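Local structure of F420-dependent methylenetetrahydromethanopterin dehydrogenase (Methanopyrus kandleri, 1QV9) at the interface of chains A and B and the interface of chains A and C. The protein catalyses the reversible, coenzyme F420-dependent interconversion of methenyl- and methylene-tetrahydromethanopterin in methanogenesis from carbon dioxide, working as a homohexamer built as a trimer of dimers. Numbering follows the deposited sequence. Chains: chain A/B/C, F420-dependent methylenetetrahydromethanopterin dehydrogenase.

Contact 1: the interface of chains A and B. Residues chain A 202, 205, 209, 246-247, 250; chain B 209, 239-240, 242-243.
A:Glu250 reaches across to B:Arg242 tip to tip, its carboxylate lying at the edge of the guanidinium with the two planes turned 63° apart. A:Glu250 OE1 accepts from B:Arg242 NH2 at 3.2 Å through its syn lone pair, lying somewhat off the guanidinium plane. The same oxygen is met nearly head-on along its C-O bond by A:Lys202 NZ at 2.9 Å; one carboxylate oxygen thus accepts from two donors, probably both positively charged. A:Lys202 runs extended and bends only at its last torsion (chi4 -74°), which turns NZ to bridge A:Glu250 and B:Glu239; OE2 of B:Glu239 takes it at 2.9 Å from above the carboxylate plane. B:Lys243, bent at chi2 (-57°), slides past A:Leu247 in the opposite direction, its CG 3.6 Å from A:Leu247 CG, and delivers NZ to A:Glu246 OE2 at 2.6 Å, on the anti side. The same amine also forms a salt bridge with A:Glu250 OE2, its modelled length doubtfully short. An alanine in place of A:Glu250 would probably leave the B:Arg242 guanidinium without this acceptor and free to turn, and strip one carboxylate partner each from A:Lys202 and B:Lys243. Beside this charged network, A:Ala205 CB rests 3.6 Å from CG of the selenomethionine B:Met240, and the two Ile209 CD1 methyls meet at 4.0 Å. All of it lies between helices 197-223 and 227-257 of the two chains, a two-fold symmetric helix-to-helix interface.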
loop_
_atom_site.group_PDB
_atom_site.type_symbol
_atom_site.label_atom_id
_atom_site.label_comp_id
_atom_site.label_asym_id
_atom_site.label_seq_id
_atom_site.Cartn_x
_atom_site.Cartn_y
_atom_site.Cartn_z
ATOM N N LYS A 202 -5.982 -14.276 7.900
ATOM C CA LYS A 202 -6.333 -13.256 6.901
ATOM C C LYS A 202 -7.236 -13.864 5.825
ATOM O O LYS A 202 -8.121 -13.214 5.301
ATOM C CB LYS A 202 -5.061 -12.679 6.255
ATOM C CG LYS A 202 -4.290 -11.818 7.220
ATOM C CD LYS A 202 -2.929 -11.373 6.635
ATOM C CE LYS A 202 -2.085 -10.550 7.613
ATOM N NZ LYS A 202 -2.570 -9.163 7.807
ATOM N N ALA A 205 -10.680 -14.065 7.200
ATOM C CA ALA A 205 -11.307 -12.737 7.144
ATOM C C ALA A 205 -11.759 -12.449 5.701
ATOM O O ALA A 205 -12.814 -11.879 5.465
ATOM C CB ALA A 205 -10.342 -11.657 7.590
ATOM N N ILE A 209 -15.708 -11.704 4.674
ATOM C CA ILE A 209 -16.157 -10.497 3.989
ATOM C C ILE A 209 -16.849 -10.846 2.663
ATOM O O ILE A 209 -17.870 -10.265 2.309
ATOM C CB ILE A 209 -14.957 -9.530 3.747
ATOM C CG1 ILE A 209 -14.430 -9.034 5.090
ATOM C CG2 ILE A 209 -15.363 -8.406 2.755
ATOM C CD1 ILE A 209 -13.157 -8.174 5.001
ATOM N N GLU A 246 -7.618 -8.061 -1.325
ATOM C CA GLU A 246 -6.366 -7.567 -0.754
ATOM C C GLU A 246 -5.950 -8.441 0.436
ATOM O O GLU A 246 -4.761 -8.729 0.635
ATOM C CB GLU A 246 -6.544 -6.109 -0.322
ATOM C CG GLU A 246 -5.317 -5.427 0.210
ATOM C CD GLU A 246 -5.684 -4.074 0.775
ATOM O OE1 GLU A 246 -6.335 -3.307 0.037
ATOM O OE2 GLU A 246 -5.352 -3.797 1.944
ATOM N N LEU A 247 -6.915 -8.880 1.249
ATOM C CA LEU A 247 -6.579 -9.755 2.369
ATOM C C LEU A 247 -6.030 -11.070 1.856
ATOM O O LEU A 247 -5.069 -11.594 2.432
ATOM C CB LEU A 247 -7.835 -10.041 3.228
ATOM C CG LEU A 247 -8.142 -9.035 4.326
ATOM C CD1 LEU A 247 -9.597 -9.250 4.772
ATOM C CD2 LEU A 247 -7.203 -9.234 5.516
ATOM N N GLU A 250 -2.563 -10.533 0.791
ATOM C CA GLU A 250 -1.679 -10.437 1.948
ATOM C C GLU A 250 -1.352 -11.819 2.505
ATOM O O GLU A 250 -0.215 -12.064 2.940
ATOM C CB GLU A 250 -2.328 -9.618 3.077
ATOM C CG GLU A 250 -2.324 -8.158 2.837
ATOM C CD GLU A 250 -2.756 -7.347 4.077
ATOM O OE1 GLU A 250 -2.981 -7.914 5.179
ATOM O OE2 GLU A 250 -2.857 -6.122 3.931
ATOM N N ILE B 209 -18.406 -3.941 7.190
ATOM C CA ILE B 209 -17.439 -4.890 7.724
ATOM C C ILE B 209 -17.335 -4.813 9.260
ATOM O O ILE B 209 -17.274 -5.833 9.949
ATOM C CB ILE B 209 -16.047 -4.636 7.075
ATOM C CG1 ILE B 209 -16.144 -4.957 5.588
ATOM C CG2 ILE B 209 -14.971 -5.458 7.768
ATOM C CD1 ILE B 209 -14.865 -4.521 4.804
ATOM N N GLU B 239 -8.522 -9.012 11.985
ATOM C CA GLU B 239 -7.994 -8.706 10.651
ATOM C C GLU B 239 -9.082 -7.981 9.841
ATOM O O GLU B 239 -8.763 -7.102 9.034
ATOM C CB GLU B 239 -7.575 -9.984 9.910
ATOM C CG GLU B 239 -6.391 -10.741 10.535
ATOM C CD GLU B 239 -5.064 -10.041 10.417
ATOM O OE1 GLU B 239 -4.150 -10.388 11.207
ATOM O OE2 GLU B 239 -4.930 -9.161 9.549
HETATM N N MSE B 240 -10.353 -8.348 10.023
HETATM C CA MSE B 240 -11.428 -7.648 9.330
HETATM C C MSE B 240 -11.490 -6.171 9.772
HETATM O O MSE B 240 -11.618 -5.279 8.940
HETATM C CB MSE B 240 -12.764 -8.308 9.662
HETATM C CG MSE B 240 -13.015 -9.612 8.978
HETATM SE SE MSE B 240 -14.500 -10.583 9.863
HETATM C CE MSE B 240 -15.976 -9.597 9.333
ATOM N N ARG B 242 -9.117 -4.328 10.851
ATOM C CA ARG B 242 -7.966 -3.604 10.348
ATOM C C ARG B 242 -8.242 -3.160 8.897
ATOM O O ARG B 242 -7.872 -2.046 8.522
ATOM C CB ARG B 242 -6.731 -4.515 10.458
ATOM C CG ARG B 242 -5.507 -4.051 9.660
ATOM C CD ARG B 242 -4.246 -4.883 10.086
ATOM N NE ARG B 242 -3.039 -4.511 9.345
ATOM C CZ ARG B 242 -2.758 -4.953 8.126
ATOM N NH1 ARG B 242 -1.610 -4.558 7.559
ATOM N NH2 ARG B 242 -3.597 -5.744 7.455
ATOM N N LYS B 243 -8.906 -4.000 8.085
ATOM C CA LYS B 243 -9.240 -3.617 6.718
ATOM C C LYS B 243 -10.379 -2.583 6.691
ATOM O O LYS B 243 -10.433 -1.733 5.801
ATOM C CB LYS B 243 -9.592 -4.832 5.857
ATOM C CG LYS B 243 -8.358 -5.713 5.596
ATOM C CD LYS B 243 -7.240 -4.885 4.934
ATOM C CE LYS B 243 -5.941 -5.674 4.798
ATOM N NZ LYS B 243 -4.846 -4.755 4.326
#

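Contact 2: the interface of chains A and C. Residues chain A 35-38, 59; chain C 38-40, 51, 55.
A:Val37 and C:Gly39 form an antiparallel bridge between the edges of two strands: the amide A:Val37 N donates to C:Gly39 O at 2.9 Å, with 162° at the hydrogen. The return bond, from C:Gly39 N to A:Val37 O, is weak and clearly bent at the hydrogen. A:Val38 pairs with C:Val38 in the next antiparallel bridge, where the two CG1 methyls approach to 4.1 Å.

Over this backbone pairing lies the selenomethionine C:Met55. Its side chain crosses A:Ile59 at about a right angle, with the selenium SE 3.4 Å from the A:Ile59 CD1 methyl, and it crosses A:Val38 in the same manner. A bend at chi3 (-59°) turns the terminal CE aside from A:Ile59 toward the aliphatic stem of A:Arg36, where it lies 3.7 Å from CD. Selenium and terminal methyl therefore fill different parts of the apolar seam.

The stem of A:Arg36 is itself folded, bent at chi2 (-63°), which brings its guanidinium back toward its own strand. There A:Arg36 NH2 bonds to A:Phe35 O at 3.0 Å; the acceptor lies in the guanidinium plane, but the donor stands well above the carbonyl plane. This bond helps fix the head while NH1 packs against the C:Ala51 CB methyl and NH2 runs beside C:Thr40 CG2. Farther along, water 1 connects A:Phe35 N with C:Thr40 O, extending the polar connection beyond the direct strand bonds.

In the fold, strands 33-39 meet across the two-fold axis, continuing one subunit's sheet into the other, while helices 46-63 supply A:Ile59, C:Ala51 and C:Met55 to the packing beside them.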
loop_
_atom_site.group_PDB
_atom_site.type_symbol
_atom_site.label_atom_id
_atom_site.label_comp_id
_atom_site.label_asym_id
_atom_site.label_seq_id
_atom_site.Cartn_x
_atom_site.Cartn_y
_atom_site.Cartn_z
ATOM N N PHE A 35 -12.845 -33.390 -21.312
ATOM C CA PHE A 35 -14.062 -32.684 -20.922
ATOM C C PHE A 35 -14.718 -31.975 -22.094
ATOM O O PHE A 35 -14.084 -31.650 -23.100
ATOM C CB PHE A 35 -13.733 -31.575 -19.897
ATOM C CG PHE A 35 -12.978 -32.039 -18.674
ATOM C CD1 PHE A 35 -11.963 -31.274 -18.139
ATOM C CD2 PHE A 35 -13.341 -33.202 -18.018
ATOM C CE1 PHE A 35 -11.304 -31.666 -16.947
ATOM C CE2 PHE A 35 -12.685 -33.598 -16.831
ATOM C CZ PHE A 35 -11.668 -32.821 -16.307
ATOM N N ARG A 36 -16.009 -31.754 -21.950
ATOM C CA ARG A 36 -16.796 -30.961 -22.879
ATOM C C ARG A 36 -17.464 -29.921 -21.979
ATOM O O ARG A 36 -17.858 -30.233 -20.858
ATOM C CB ARG A 36 -17.867 -31.779 -23.590
ATOM C CG ARG A 36 -17.318 -32.846 -24.557
ATOM C CD ARG A 36 -16.523 -32.189 -25.712
ATOM N NE ARG A 36 -16.023 -33.239 -26.600
ATOM C CZ ARG A 36 -14.855 -33.843 -26.468
ATOM N NH1 ARG A 36 -14.535 -34.795 -27.334
ATOM N NH2 ARG A 36 -14.006 -33.481 -25.507
ATOM N N VAL A 37 -17.547 -28.680 -22.441
ATOM C CA VAL A 37 -18.175 -27.601 -21.672
ATOM C C VAL A 37 -19.256 -26.976 -22.539
ATOM O O VAL A 37 -19.010 -26.679 -23.710
ATOM C CB VAL A 37 -17.127 -26.537 -21.257
ATOM C CG1 VAL A 37 -17.795 -25.430 -20.407
ATOM C CG2 VAL A 37 -16.022 -27.195 -20.486
ATOM N N VAL A 38 -20.458 -26.763 -21.995
ATOM C CA VAL A 38 -21.536 -26.185 -22.801
ATOM C C VAL A 38 -22.368 -25.267 -21.923
ATOM O O VAL A 38 -22.377 -25.423 -20.708
ATOM C CB VAL A 38 -22.463 -27.263 -23.398
ATOM C CG1 VAL A 38 -21.657 -28.181 -24.297
ATOM C CG2 VAL A 38 -23.171 -28.064 -22.272
ATOM N N ILE A 59 -25.005 -34.444 -26.345
ATOM C CA ILE A 59 -23.581 -34.730 -26.481
ATOM C C ILE A 59 -23.216 -36.014 -25.723
ATOM O O ILE A 59 -22.404 -36.826 -26.193
ATOM C CB ILE A 59 -22.762 -33.534 -25.945
ATOM C CG1 ILE A 59 -22.879 -32.373 -26.944
ATOM C CG2 ILE A 59 -21.309 -33.888 -25.753
ATOM C CD1 ILE A 59 -22.647 -30.998 -26.280
ATOM N N VAL C 38 -19.633 -23.372 -26.209
ATOM C CA VAL C 38 -19.215 -24.775 -26.197
ATOM C C VAL C 38 -17.699 -24.838 -26.252
ATOM O O VAL C 38 -17.063 -23.898 -26.713
ATOM C CB VAL C 38 -19.781 -25.565 -27.395
ATOM C CG1 VAL C 38 -21.297 -25.534 -27.349
ATOM C CG2 VAL C 38 -19.250 -24.985 -28.734
ATOM N N GLY C 39 -17.098 -25.930 -25.772
ATOM C CA GLY C 39 -15.658 -25.986 -25.821
ATOM C C GLY C 39 -15.151 -27.258 -25.194
ATOM O O GLY C 39 -15.943 -28.103 -24.756
ATOM N N THR C 40 -13.834 -27.379 -25.177
ATOM C CA THR C 40 -13.153 -28.549 -24.623
ATOM C C THR C 40 -12.255 -28.149 -23.451
ATOM O O THR C 40 -11.196 -28.744 -23.227
ATOM C CB THR C 40 -12.270 -29.232 -25.696
ATOM O OG1 THR C 40 -11.417 -28.255 -26.290
ATOM C CG2 THR C 40 -13.130 -29.877 -26.773
ATOM N N ALA C 51 -13.281 -31.426 -32.344
ATOM C CA ALA C 51 -14.474 -31.839 -31.617
ATOM C C ALA C 51 -15.299 -30.639 -31.157
ATOM O O ALA C 51 -16.508 -30.689 -31.220
ATOM C CB ALA C 51 -14.076 -32.705 -30.390
HETATM N N MSE C 55 -19.062 -29.682 -32.517
HETATM C CA MSE C 55 -20.177 -29.449 -31.588
HETATM C C MSE C 55 -20.889 -28.160 -31.985
HETATM O O MSE C 55 -22.119 -28.086 -32.035
HETATM C CB MSE C 55 -19.671 -29.268 -30.142
HETATM C CG MSE C 55 -19.910 -30.414 -29.184
HETATM SE SE MSE C 55 -19.582 -29.839 -27.346
HETATM C CE MSE C 55 -17.722 -29.300 -27.602
HETATM O O HOH W 1 -10.691 -31.292 -21.903
#

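The centres of the C-alpha atoms of contact 1 and contact 2 are about 39 Å apart, and the two patches share no residue or secondary-structure element. Chain A takes part in both: it meets chain B through its C-terminal helices 197-223 and 227-257, and chain C through strand 33-39 and helix 46-63. Each interface has its own two-fold symmetry, so the two separate surfaces let one subunit join different neighbours at once. Such a division suits the homohexamer, a trimer of dimers, although these patches alone do not show which interface belongs to the dimer.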